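Local coordinates for terminal oxygenase component of carbazole (Janthinobacterium sp., PDB 7BUG), which serves as the terminal oxygenase of carbazole 1,9a-dioxygenase, adding dioxygen at the angular C-9a and adjacent C-1 positions of carbazole, at residues P237-T242 against G251-K256; S182-H187 against A199-F204; K188-V193 against E327-D332; K256-D261 against N273-P278. One frame throughout, in Å; residues are numbered along the deposited sequence. Where two conformers were deposited one is given.

How the contacts relate
Contacts 2 and 3 are buried beside the iron, whereas contacts 1 and 4 lie at the surface; all four belong to the ring-hydroxylase domain. Contact 2 carries two iron ligands, and contact 3 places Phe329 against one of them, His187. Contacts 1 and 2 meet in one small sheet, where strands 203-205 and 236-243 are neighbours, while contact 1 hands over to contact 4 at the shared Lys256. Leu192 and Phe329 of contact 3 pack on Phe275 of contact 4. The chemistry differs: a single backbone bond and a slid ring pair in contact 1, aliphatic packing and waters in contact 2, a helix cap in contact 3, a bulged hairpin end in contact 4.

Contact 1 (P237-T242 against G251-K256); sequences PVFEGT and GAYGEK
Phe239 and Tyr253 carry this contact with their aromatic rings. The planes are within 24° of parallel but slid so far that the rings hardly overlap, with 5.1 Å between centroids. With Phe239 CG anti to the carbonyl carbon, beside the backbone N (chi1 -70°), the ring is set against Tyr253: CD2 sits over one face of the tyrosine ring, toward the rim, 3.9 Å from Tyr253 CE1. Tyr253 OH comes within 3.1 Å of Phe239 CB, at the root of the side chain, a tight approach. Ala252 O lies at the edge of the phenylalanine ring, in its plane, 3.6 Å from Phe239 CE2. One backbone bond closes the contact, Gly251 N to Phe239 O at 2.7 Å, nearly straight at 165°. An alanine in place of Phe239 keeps CB but removes the ring carbon over the Tyr253 face and the edge beside Ala252 O, and would probably leave the tyrosine ring less restrained.

Further out, Phe239 interrupts strand 236-243, which pairs with 246-250 through Gly241; Gly251 follows directly after that partner strand. Ala252 bonds through its backbone to Leu200. Tyr253 and Asp197 have been seen to bind magnesium, absent from this chain. With one hydrogen bond across it, the contact otherwise depends on dispersion between rings and a carbonyl facing a ring edge.

Contact 2 (S182-H187 against A199-F204); sequences SHIYIH and ALPLGF. With FE2 (Fe (II) ion), chain E.
Ile184 sets its CD1 methyl against the Pro201 carbonyl, 3.2 Å from Pro201 O, and this is the tight part of the contact. CG1 stands between the backbone N and the carbonyl carbon (chi1 59°), and the extended chi2 of 168° then carries CD1 outward. The same methyl meets Phe204 CE1 at 4.1 Å, obliquely to the ring, and also touches Pro201 CG. Deeper in, Leu200 CD2 rests 3.8 Å from His187 CB.

The 3-10 turn 183-187 is the metal-binding element of a Rieske oxygenase: His183 NE2 holds the iron at 2.0 Å and His187 NE2 at 2.1 Å. With Asp333 they form the facial triad of two histidines and one carboxylate, and two waters also bind the metal. Ile186 CG1 lies over the centre of the His187 ring, and His183 ND1 is bonded to Asp180 O. Tyr92 and His93 of the second subunit, from its cluster-binding loop, pack on His183 and Ser182, as expected where electrons pass between subunits.

The looser part has no direct hydrogen bond, although the backbones run close; a water bridges instead, donating to Ile184 O at 2.8 Å and to Pro201 O at 2.9 Å. Another links Ser182 OG to Phe204 O, while the serine hydroxyl also bonds Ser358. Tyr185 CD1 touches Leu202 CD2 lightly, at 4.2 Å, and the tyrosine hydroxyl is hydrogen-bonded to Glu81 of the second subunit.

Contact 3 (K188-V193 against E327-D332); sequences KDSILV and EGFNND
Ser190 and Phe329 bring the two backbones to 5.5 Å, CA to CA, where the start of helix 191-195 meets the turn between helices 307-327 and 331-344. Ser190 is the N-cap of helix 191-195: its OG accepts from Leu192 N at 3.1 Å, with an N-H...O angle of 150°. With OG anti to the backbone N (chi1 178°), the hydroxyl is placed to take Leu192 N and also to donate to Gly328 O at 2.9 Å, from well above the carbonyl plane. Gly328 was modelled in two conformers, so its distances hold for one of them. In that conformer a water ties Gly328 O, at 2.7 Å, to Ile191 N, giving the carbonyl two donors.

Phe329 packs beside this polar knot. Leu192 CD2 comes obliquely to the ring, 3.7 Å from Phe329 CD1, and also touches Phe275. The ring is stacked with that of the iron ligand His187, so the turn that carries Phe329 adjoins the metal centre. Asp189 forms a salt bridge with Arg249. At the edge of the Phe329 ring, and in its plane, the CG2 methyl of Val193 stops 3.9 Å from CE1.

Contact 4 (K256-D261 against N273-P278); sequences KIVAND and NPFPNP
Asn260 and Asp261 both face the single residue Asn273, a classic beta bulge, and the chain turns straight from it into a cis peptide before Pro274, with a second before Pro276. The bulge sits at the open end of the hairpin of strands 261-265 and 269-273. Asp261 N gives to Asn273 O at 2.9 Å, and Asn273 N returns a bond to Asp261 O at 2.8 Å. Beyond the bulge Ala259 N reaches Pro274 O at 2.7 Å. The amide oxygen OD1 of Asn260 comes up to Pro274 CD at 3.3 Å.

Val258 turns its CG2 methyl to the edge of the Phe275 ring, 3.8 Å from CD1, while its CB lies close to Pro274 O. Farther on, the extended Lys256 passes Pro278 and donates through NZ to a lone pair of Asn277 OD1, at 3.0 Å. Asn196 bonds both partners, and Asn277 ND2 goes on to Asp279. An alanine in place of Lys256 would probably leave the Asn196 and Asn277 side-chain oxygens without this charged donor and open a gap beside Pro278. Backbone bonds thus hold the hairpin end, whereas side-chain amides and one ammonium group tie down the loop beyond it.

Contact 1 (P237-T242 against G251-K256)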
loop_
_atom_site.group_PDB
_atom_site.type_symbol
_atom_site.label_atom_id
_atom_site.label_comp_id
_atom_site.label_asym_id
_atom_site.label_seq_id
_atom_site.Cartn_x
_atom_site.Cartn_y
_atom_site.Cartn_z
ATOM N N PRO A 237 22.767 9.350 39.069
ATOM C CA PRO A 237 21.369 9.288 38.667
ATOM C C PRO A 237 20.756 10.692 38.772
ATOM O O PRO A 237 21.129 11.429 39.700
ATOM C CB PRO A 237 20.766 8.278 39.645
ATOM C CG PRO A 237 21.617 8.423 40.882
ATOM C CD PRO A 237 23.011 8.690 40.356
ATOM N N VAL A 238 19.904 11.045 37.801
ATOM C CA VAL A 238 19.169 12.347 37.725
ATOM C C VAL A 238 17.762 12.113 38.294
ATOM O O VAL A 238 16.966 11.404 37.641
ATOM C CB VAL A 238 19.116 12.909 36.293
ATOM C CG1 VAL A 238 18.319 14.208 36.242
ATOM C CG2 VAL A 238 20.494 13.097 35.663
ATOM N N PHE A 239 17.454 12.637 39.492
ATOM C CA PHE A 239 16.073 12.613 40.038
ATOM C C PHE A 239 15.399 13.993 39.919
ATOM O O PHE A 239 14.191 14.026 40.088
ATOM C CB PHE A 239 16.061 12.114 41.486
ATOM C CG PHE A 239 16.376 10.654 41.625
ATOM C CD1 PHE A 239 17.681 10.216 41.683
ATOM C CD2 PHE A 239 15.357 9.725 41.714
ATOM C CE1 PHE A 239 17.970 8.869 41.826
ATOM C CE2 PHE A 239 15.646 8.378 41.827
ATOM C CZ PHE A 239 16.952 7.955 41.899
ATOM N N GLU A 240 16.132 15.079 39.680
ATOM C CA GLU A 240 15.510 16.421 39.535
ATOM C C GLU A 240 15.774 16.943 38.122
ATOM O O GLU A 240 16.906 17.437 37.841
ATOM C CB GLU A 240 15.992 17.358 40.640
ATOM C CG GLU A 240 15.311 17.096 41.971
ATOM C CD GLU A 240 15.757 18.060 43.061
ATOM O OE1 GLU A 240 15.042 19.055 43.307
ATOM O OE2 GLU A 240 16.837 17.832 43.636
ATOM N N GLY A 241 14.742 16.866 37.278
ATOM C CA GLY A 241 14.792 17.424 35.917
ATOM C C GLY A 241 14.610 18.935 35.935
ATOM O O GLY A 241 13.601 19.374 36.514
ATOM N N THR A 242 15.562 19.646 35.339
ATOM C CA THR A 242 15.623 21.129 35.320
ATOM C C THR A 242 15.560 21.643 33.889
ATOM O O THR A 242 16.180 21.040 33.000
ATOM C CB THR A 242 16.863 21.617 36.075
ATOM O OG1 THR A 242 18.009 21.284 35.290
ATOM C CG2 THR A 242 16.932 20.987 37.445
ATOM N N GLY A 251 12.189 12.421 39.415
ATOM C CA GLY A 251 12.230 10.959 39.269
ATOM C C GLY A 251 11.416 10.298 40.362
ATOM O O GLY A 251 10.813 11.028 41.190
ATOM N N ALA A 252 11.427 8.967 40.395
ATOM C CA ALA A 252 10.572 8.157 41.279
ATOM C C ALA A 252 11.323 7.881 42.580
ATOM O O ALA A 252 12.315 7.105 42.560
ATOM C CB ALA A 252 10.163 6.884 40.594
ATOM N N TYR A 253 10.869 8.517 43.661
ATOM C CA TYR A 253 11.499 8.444 45.002
ATOM C C TYR A 253 10.812 7.299 45.768
ATOM O O TYR A 253 9.831 7.533 46.512
ATOM C CB TYR A 253 11.451 9.826 45.661
ATOM C CG TYR A 253 12.514 10.813 45.222
ATOM C CD1 TYR A 253 13.852 10.625 45.538
ATOM C CD2 TYR A 253 12.172 11.977 44.550
ATOM C CE1 TYR A 253 14.824 11.538 45.157
ATOM C CE2 TYR A 253 13.128 12.907 44.172
ATOM C CZ TYR A 253 14.460 12.688 44.477
ATOM O OH TYR A 253 15.399 13.612 44.108
ATOM N N GLY A 254 11.291 6.079 45.506
ATOM C CA GLY A 254 10.886 4.815 46.147
ATOM C C GLY A 254 12.093 4.099 46.735
ATOM O O GLY A 254 13.223 4.588 46.556
ATOM N N GLU A 255 11.872 2.977 47.417
ATOM C CA GLU A 255 12.908 2.285 48.228
ATOM C C GLU A 255 13.543 1.133 47.434
ATOM O O GLU A 255 14.742 0.887 47.678
ATOM C CB GLU A 255 12.295 1.864 49.569
ATOM C CG GLU A 255 12.153 3.045 50.525
ATOM C CD GLU A 255 11.034 2.991 51.560
ATOM O OE1 GLU A 255 9.924 2.514 51.229
ATOM O OE2 GLU A 255 11.272 3.450 52.702
ATOM N N LYS A 256 12.793 0.481 46.527
ATOM C CA LYS A 256 13.174 -0.799 45.858
ATOM C C LYS A 256 14.190 -0.478 44.766
ATOM O O LYS A 256 13.816 0.218 43.817
ATOM C CB LYS A 256 11.986 -1.548 45.254
ATOM C CG LYS A 256 11.329 -2.564 46.167
ATOM C CD LYS A 256 9.909 -2.852 45.863
ATOM C CE LYS A 256 9.356 -3.967 46.703
ATOM N NZ LYS A 256 8.018 -4.371 46.252
#

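Contact 2 (S182-H187 against A199-F204)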
loop_
_atom_site.group_PDB
_atom_site.type_symbol
_atom_site.label_atom_id
_atom_site.label_comp_id
_atom_site.label_asym_id
_atom_site.label_seq_id
_atom_site.Cartn_x
_atom_site.Cartn_y
_atom_site.Cartn_z
ATOM N N SER A 182 18.897 6.042 28.728
ATOM C CA SER A 182 18.139 7.306 28.999
ATOM C C SER A 182 16.643 7.212 28.667
ATOM O O SER A 182 15.867 8.110 29.081
ATOM C CB SER A 182 18.769 8.427 28.294
ATOM O OG SER A 182 20.021 8.687 28.895
ATOM N N HIS A 183 16.174 6.141 28.014
ATOM C CA HIS A 183 14.773 6.009 27.589
ATOM C C HIS A 183 13.882 5.894 28.814
ATOM O O HIS A 183 12.679 6.030 28.661
ATOM C CB HIS A 183 14.560 4.817 26.613
ATOM C CG HIS A 183 14.119 3.564 27.266
ATOM N ND1 HIS A 183 15.005 2.711 27.862
ATOM C CD2 HIS A 183 12.893 3.058 27.497
ATOM C CE1 HIS A 183 14.349 1.712 28.396
ATOM N NE2 HIS A 183 13.031 1.875 28.187
ATOM N N ILE A 184 14.423 5.566 30.003
ATOM C CA ILE A 184 13.599 5.331 31.214
ATOM C C ILE A 184 12.805 6.586 31.620
ATOM O O ILE A 184 11.825 6.414 32.328
ATOM C CB ILE A 184 14.482 4.876 32.378
ATOM C CG1 ILE A 184 15.566 5.895 32.711
ATOM C CG2 ILE A 184 15.032 3.487 32.057
ATOM C CD1 ILE A 184 16.273 5.615 34.018
ATOM N N TYR A 185 13.132 7.717 31.035
ATOM C CA TYR A 185 12.289 8.945 31.090
ATOM C C TYR A 185 10.838 8.619 30.732
ATOM O O TYR A 185 9.904 9.125 31.378
ATOM C CB TYR A 185 12.903 10.022 30.204
ATOM C CG TYR A 185 12.187 11.341 30.285
ATOM C CD1 TYR A 185 12.365 12.166 31.390
ATOM C CD2 TYR A 185 11.281 11.720 29.307
ATOM C CE1 TYR A 185 11.660 13.350 31.498
ATOM C CE2 TYR A 185 10.554 12.889 29.414
ATOM C CZ TYR A 185 10.755 13.708 30.511
ATOM O OH TYR A 185 10.052 14.884 30.641
ATOM N N ILE A 186 10.595 7.751 29.730
ATOM C CA ILE A 186 9.208 7.434 29.314
ATOM C C ILE A 186 8.436 6.676 30.391
ATOM O O ILE A 186 7.224 6.584 30.253
ATOM C CB ILE A 186 9.181 6.685 27.961
ATOM C CG1 ILE A 186 9.504 5.190 28.099
ATOM C CG2 ILE A 186 10.104 7.371 26.984
ATOM C CD1 ILE A 186 9.346 4.408 26.809
ATOM N N HIS A 187 9.121 6.059 31.366
ATOM C CA HIS A 187 8.503 5.177 32.375
ATOM C C HIS A 187 8.198 5.948 33.682
ATOM O O HIS A 187 7.686 5.326 34.596
ATOM C CB HIS A 187 9.425 3.994 32.638
ATOM C CG HIS A 187 9.633 3.123 31.439
ATOM N ND1 HIS A 187 8.599 2.467 30.841
ATOM C CD2 HIS A 187 10.751 2.709 30.814
ATOM C CE1 HIS A 187 9.056 1.715 29.851
ATOM N NE2 HIS A 187 10.350 1.864 29.818
ATOM N N ALA A 199 12.819 2.937 42.980
ATOM C CA ALA A 199 13.764 4.014 42.634
ATOM C C ALA A 199 13.858 4.024 41.108
ATOM O O ALA A 199 14.304 3.025 40.515
ATOM C CB ALA A 199 15.111 3.782 43.251
ATOM N N LEU A 200 13.375 5.065 40.456
ATOM C CA LEU A 200 13.602 5.174 38.993
ATOM C C LEU A 200 14.022 6.602 38.727
ATOM O O LEU A 200 13.197 7.507 38.844
ATOM C CB LEU A 200 12.323 4.822 38.231
ATOM C CG LEU A 200 12.516 4.658 36.721
ATOM C CD1 LEU A 200 13.189 3.314 36.425
ATOM C CD2 LEU A 200 11.195 4.785 35.962
ATOM N N PRO A 201 15.295 6.844 38.374
ATOM C CA PRO A 201 15.717 8.177 37.963
ATOM C C PRO A 201 15.179 8.508 36.562
ATOM O O PRO A 201 14.687 7.604 35.903
ATOM C CB PRO A 201 17.239 8.122 37.859
ATOM C CG PRO A 201 17.601 6.639 37.857
ATOM C CD PRO A 201 16.392 5.864 38.339
ATOM N N LEU A 202 15.201 9.790 36.205
ATOM C CA LEU A 202 14.864 10.282 34.848
ATOM C C LEU A 202 15.939 9.819 33.874
ATOM O O LEU A 202 15.603 9.645 32.676
ATOM C CB LEU A 202 14.791 11.810 34.851
ATOM C CG LEU A 202 13.743 12.391 35.792
ATOM C CD1 LEU A 202 13.736 13.896 35.670
ATOM C CD2 LEU A 202 12.360 11.799 35.548
ATOM N N GLY A 203 17.174 9.700 34.356
ATOM C CA GLY A 203 18.366 9.352 33.570
ATOM C C GLY A 203 19.614 9.373 34.432
ATOM O O GLY A 203 19.457 9.287 35.656
ATOM N N PHE A 204 20.777 9.559 33.806
ATOM C CA PHE A 204 22.119 9.475 34.429
ATOM C C PHE A 204 23.028 10.506 33.789
ATOM O O PHE A 204 23.093 10.567 32.562
ATOM C CB PHE A 204 22.774 8.108 34.210
ATOM C CG PHE A 204 22.018 6.980 34.842
ATOM C CD1 PHE A 204 21.026 6.323 34.138
ATOM C CD2 PHE A 204 22.275 6.608 36.148
ATOM C CE1 PHE A 204 20.301 5.307 34.737
ATOM C CE2 PHE A 204 21.544 5.594 36.749
ATOM C CZ PHE A 204 20.554 4.954 36.042
HETATM FE FE FE2 E . 11.522 0.634 28.553
HETATM O O HOH W 1 22.212 9.969 30.273
HETATM O O HOH W 2 12.049 7.901 34.702
HETATM O O HOH W 3 12.273 -0.537 29.715
HETATM O O HOH W 4 12.630 -0.831 27.348
#

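Contact 3 (K188-V193 against E327-D332)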
loop_
_atom_site.group_PDB
_atom_site.type_symbol
_atom_site.label_atom_id
_atom_site.label_comp_id
_atom_site.label_asym_id
_atom_site.label_seq_id
_atom_site.Cartn_x
_atom_site.Cartn_y
_atom_site.Cartn_z
ATOM N N LYS A 188 8.440 7.255 33.684
ATOM C CA LYS A 188 8.386 8.090 34.926
ATOM C C LYS A 188 6.968 8.085 35.512
ATOM O O LYS A 188 6.856 8.185 36.733
ATOM C CB LYS A 188 8.931 9.490 34.649
ATOM C CG LYS A 188 8.093 10.359 33.718
ATOM C CD LYS A 188 8.852 11.568 33.244
ATOM C CE LYS A 188 8.035 12.452 32.323
ATOM N NZ LYS A 188 7.799 11.802 30.997
ATOM N N ASP A 189 5.927 7.871 34.735
ATOM C CA ASP A 189 4.525 7.863 35.234
ATOM C C ASP A 189 3.955 6.454 35.303
ATOM O O ASP A 189 2.724 6.314 35.493
ATOM C CB ASP A 189 3.609 8.739 34.372
ATOM C CG ASP A 189 4.017 10.200 34.314
ATOM O OD1 ASP A 189 4.465 10.679 35.359
ATOM O OD2 ASP A 189 3.886 10.828 33.225
ATOM N N SER A 190 4.776 5.395 35.193
ATOM C CA SER A 190 4.250 4.015 35.198
ATOM C C SER A 190 3.604 3.673 36.545
ATOM O O SER A 190 4.195 4.011 37.536
ATOM C CB SER A 190 5.312 2.982 34.887
ATOM O OG SER A 190 4.728 1.686 34.955
ATOM N N ILE A 191 2.494 2.945 36.510
ATOM C CA ILE A 191 1.796 2.369 37.695
ATOM C C ILE A 191 2.802 1.509 38.463
ATOM O O ILE A 191 2.757 1.540 39.708
ATOM C CB ILE A 191 0.555 1.565 37.255
ATOM C CG1 ILE A 191 -0.230 1.029 38.455
ATOM C CG2 ILE A 191 0.939 0.432 36.304
ATOM C CD1 ILE A 191 -1.051 2.084 39.178
ATOM N N LEU A 192 3.708 0.793 37.755
ATOM C CA LEU A 192 4.661 -0.141 38.427
ATOM C C LEU A 192 5.561 0.682 39.356
ATOM O O LEU A 192 5.791 0.281 40.498
ATOM C CB LEU A 192 5.495 -0.928 37.397
ATOM C CG LEU A 192 6.688 -1.706 37.966
ATOM C CD1 LEU A 192 6.217 -2.877 38.796
ATOM C CD2 LEU A 192 7.606 -2.228 36.856
ATOM N N VAL A 193 6.074 1.807 38.867
ATOM C CA VAL A 193 7.040 2.665 39.594
ATOM C C VAL A 193 6.331 3.167 40.880
ATOM O O VAL A 193 6.960 3.147 41.960
ATOM C CB VAL A 193 7.536 3.798 38.673
ATOM C CG1 VAL A 193 8.319 4.851 39.420
ATOM C CG2 VAL A 193 8.375 3.271 37.499
ATOM N N GLU A 327 2.745 -5.448 31.183
ATOM C CA GLU A 327 1.802 -4.573 30.445
ATOM C C GLU A 327 1.973 -3.137 30.915
ATOM O O GLU A 327 2.368 -2.293 30.110
ATOM C CB GLU A 327 0.391 -5.126 30.611
ATOM C CG GLU A 327 0.194 -6.401 29.847
ATOM C CD GLU A 327 -1.012 -7.252 30.210
ATOM O OE1 GLU A 327 -1.791 -6.836 31.080
ATOM O OE2 GLU A 327 -1.166 -8.331 29.634
ATOM N N GLY A 328 1.767 -2.855 32.205
ATOM C CA GLY A 328 1.670 -1.480 32.747
ATOM C C GLY A 328 2.982 -0.703 32.770
ATOM O O GLY A 328 2.964 0.535 32.946
ATOM N N PHE A 329 4.131 -1.357 32.631
ATOM C CA PHE A 329 5.407 -0.634 32.467
ATOM C C PHE A 329 5.832 -0.680 30.994
ATOM O O PHE A 329 6.150 0.380 30.378
ATOM C CB PHE A 329 6.450 -1.244 33.399
ATOM C CG PHE A 329 7.763 -0.551 33.452
ATOM C CD1 PHE A 329 7.990 0.497 34.329
ATOM C CD2 PHE A 329 8.805 -0.953 32.628
ATOM C CE1 PHE A 329 9.243 1.077 34.427
ATOM C CE2 PHE A 329 10.028 -0.319 32.683
ATOM C CZ PHE A 329 10.256 0.697 33.578
ATOM N N ASN A 330 5.831 -1.880 30.402
ATOM C CA ASN A 330 6.418 -2.014 29.029
ATOM C C ASN A 330 5.490 -1.543 27.911
ATOM O O ASN A 330 5.981 -1.363 26.791
ATOM C CB ASN A 330 6.926 -3.425 28.715
ATOM C CG ASN A 330 8.147 -3.773 29.536
ATOM O OD1 ASN A 330 8.123 -4.783 30.222
ATOM N ND2 ASN A 330 9.205 -2.971 29.490
ATOM N N ASN A 331 4.190 -1.328 28.174
ATOM C CA ASN A 331 3.312 -0.779 27.120
ATOM C C ASN A 331 3.880 0.540 26.596
ATOM O O ASN A 331 3.739 0.773 25.386
ATOM C CB ASN A 331 1.877 -0.602 27.614
ATOM C CG ASN A 331 1.041 -1.848 27.511
ATOM O OD1 ASN A 331 1.455 -2.893 26.967
ATOM N ND2 ASN A 331 -0.170 -1.756 28.039
ATOM N N ASP A 332 4.537 1.361 27.412
ATOM C CA ASP A 332 5.111 2.644 26.929
ATOM C C ASP A 332 6.289 2.360 25.976
ATOM O O ASP A 332 6.508 3.122 25.080
ATOM C CB ASP A 332 5.503 3.590 28.054
ATOM C CG ASP A 332 4.288 4.196 28.765
ATOM O OD1 ASP A 332 3.270 4.517 28.073
ATOM O OD2 ASP A 332 4.341 4.268 29.990
HETATM O O HOH W 5 1.509 2.557 33.856
#

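Contact 4 (K256-D261 against N273-P278)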
loop_
_atom_site.group_PDB
_atom_site.type_symbol
_atom_site.label_atom_id
_atom_site.label_comp_id
_atom_site.label_asym_id
_atom_site.label_seq_id
_atom_site.Cartn_x
_atom_site.Cartn_y
_atom_site.Cartn_z
ATOM N N LYS A 256 12.793 0.481 46.527
ATOM C CA LYS A 256 13.174 -0.799 45.858
ATOM C C LYS A 256 14.190 -0.478 44.766
ATOM O O LYS A 256 13.816 0.218 43.817
ATOM C CB LYS A 256 11.986 -1.548 45.254
ATOM C CG LYS A 256 11.329 -2.564 46.167
ATOM C CD LYS A 256 9.909 -2.852 45.863
ATOM C CE LYS A 256 9.356 -3.967 46.703
ATOM N NZ LYS A 256 8.018 -4.371 46.252
ATOM N N ILE A 257 15.433 -0.894 44.967
ATOM C CA ILE A 257 16.524 -0.801 43.959
ATOM C C ILE A 257 16.348 -1.944 42.956
ATOM O O ILE A 257 16.305 -3.104 43.387
ATOM C CB ILE A 257 17.912 -0.817 44.611
ATOM C CG1 ILE A 257 18.068 0.321 45.628
ATOM C CG2 ILE A 257 18.999 -0.776 43.545
ATOM C CD1 ILE A 257 19.424 0.344 46.294
ATOM N N VAL A 258 16.203 -1.614 41.672
ATOM C CA VAL A 258 16.058 -2.619 40.575
ATOM C C VAL A 258 17.049 -2.266 39.461
ATOM O O VAL A 258 17.680 -1.185 39.482
ATOM C CB VAL A 258 14.612 -2.721 40.039
ATOM C CG1 VAL A 258 13.657 -3.255 41.086
ATOM C CG2 VAL A 258 14.134 -1.399 39.468
ATOM N N ALA A 259 17.226 -3.201 38.525
ATOM C CA ALA A 259 17.974 -2.990 37.277
ATOM C C ALA A 259 19.430 -2.593 37.529
ATOM O O ALA A 259 19.926 -1.768 36.769
ATOM C CB ALA A 259 17.261 -1.981 36.433
ATOM N N ASN A 260 20.097 -3.201 38.509
ATOM C CA ASN A 260 21.554 -3.041 38.756
ATOM C C ASN A 260 22.353 -3.606 37.584
ATOM O O ASN A 260 23.384 -3.040 37.280
ATOM C CB ASN A 260 22.009 -3.788 40.002
ATOM C CG ASN A 260 21.227 -3.346 41.214
ATOM O OD1 ASN A 260 20.046 -3.639 41.317
ATOM N ND2 ASN A 260 21.858 -2.591 42.093
ATOM N N ASP A 261 21.922 -4.726 37.002
ATOM C CA ASP A 261 22.635 -5.384 35.872
ATOM C C ASP A 261 21.708 -5.384 34.651
ATOM O O ASP A 261 20.609 -5.944 34.751
ATOM C CB ASP A 261 23.070 -6.822 36.178
ATOM C CG ASP A 261 23.973 -6.947 37.387
ATOM O OD1 ASP A 261 24.907 -6.130 37.505
ATOM O OD2 ASP A 261 23.745 -7.880 38.195
ATOM N N ASN A 273 18.285 -7.257 35.674
ATOM C CA ASN A 273 18.400 -7.977 36.958
ATOM C C ASN A 273 18.721 -7.000 38.074
ATOM O O ASN A 273 19.744 -6.315 37.990
ATOM C CB ASN A 273 19.552 -8.977 36.915
ATOM C CG ASN A 273 19.588 -9.816 38.169
ATOM O OD1 ASN A 273 18.565 -10.051 38.806
ATOM N ND2 ASN A 273 20.762 -10.286 38.508
ATOM N N PRO A 274 17.899 -6.923 39.138
ATOM C CA PRO A 274 16.593 -7.562 39.209
ATOM C C PRO A 274 15.522 -6.650 38.587
ATOM O O PRO A 274 15.709 -5.468 38.464
ATOM C CB PRO A 274 16.413 -7.749 40.735
ATOM C CG PRO A 274 17.108 -6.579 41.349
ATOM C CD PRO A 274 18.223 -6.218 40.389
ATOM N N PHE A 275 14.397 -7.227 38.205
ATOM C CA PHE A 275 13.242 -6.484 37.646
ATOM C C PHE A 275 12.097 -7.440 37.440
ATOM O O PHE A 275 12.372 -8.578 37.078
ATOM C CB PHE A 275 13.586 -5.865 36.294
ATOM C CG PHE A 275 12.706 -4.685 35.982
ATOM C CD1 PHE A 275 12.993 -3.447 36.526
ATOM C CD2 PHE A 275 11.584 -4.842 35.183
ATOM C CE1 PHE A 275 12.146 -2.377 36.278
ATOM C CE2 PHE A 275 10.740 -3.762 34.941
ATOM C CZ PHE A 275 11.028 -2.546 35.513
ATOM N N PRO A 276 10.808 -7.083 37.662
ATOM C CA PRO A 276 10.366 -5.756 38.159
ATOM C C PRO A 276 10.318 -5.639 39.697
ATOM O O PRO A 276 9.846 -4.625 40.243
ATOM C CB PRO A 276 8.947 -5.726 37.581
ATOM C CG PRO A 276 8.497 -7.158 37.753
ATOM C CD PRO A 276 9.688 -7.926 37.250
ATOM N N ASN A 277 10.882 -6.644 40.362
ATOM C CA ASN A 277 10.984 -6.761 41.849
ATOM C C ASN A 277 12.370 -7.298 42.187
ATOM O O ASN A 277 13.021 -7.936 41.351
ATOM C CB ASN A 277 9.824 -7.586 42.379
ATOM C CG ASN A 277 9.465 -7.263 43.816
ATOM O OD1 ASN A 277 9.273 -6.100 44.143
ATOM N ND2 ASN A 277 9.405 -8.285 44.658
ATOM N N PRO A 278 12.933 -7.018 43.392
ATOM C CA PRO A 278 14.309 -7.420 43.687
ATOM C C PRO A 278 14.594 -8.927 43.654
ATOM O O PRO A 278 15.757 -9.249 43.645
ATOM C CB PRO A 278 14.578 -6.787 45.069
ATOM C CG PRO A 278 13.661 -5.574 45.049
ATOM C CD PRO A 278 12.395 -6.113 44.435
#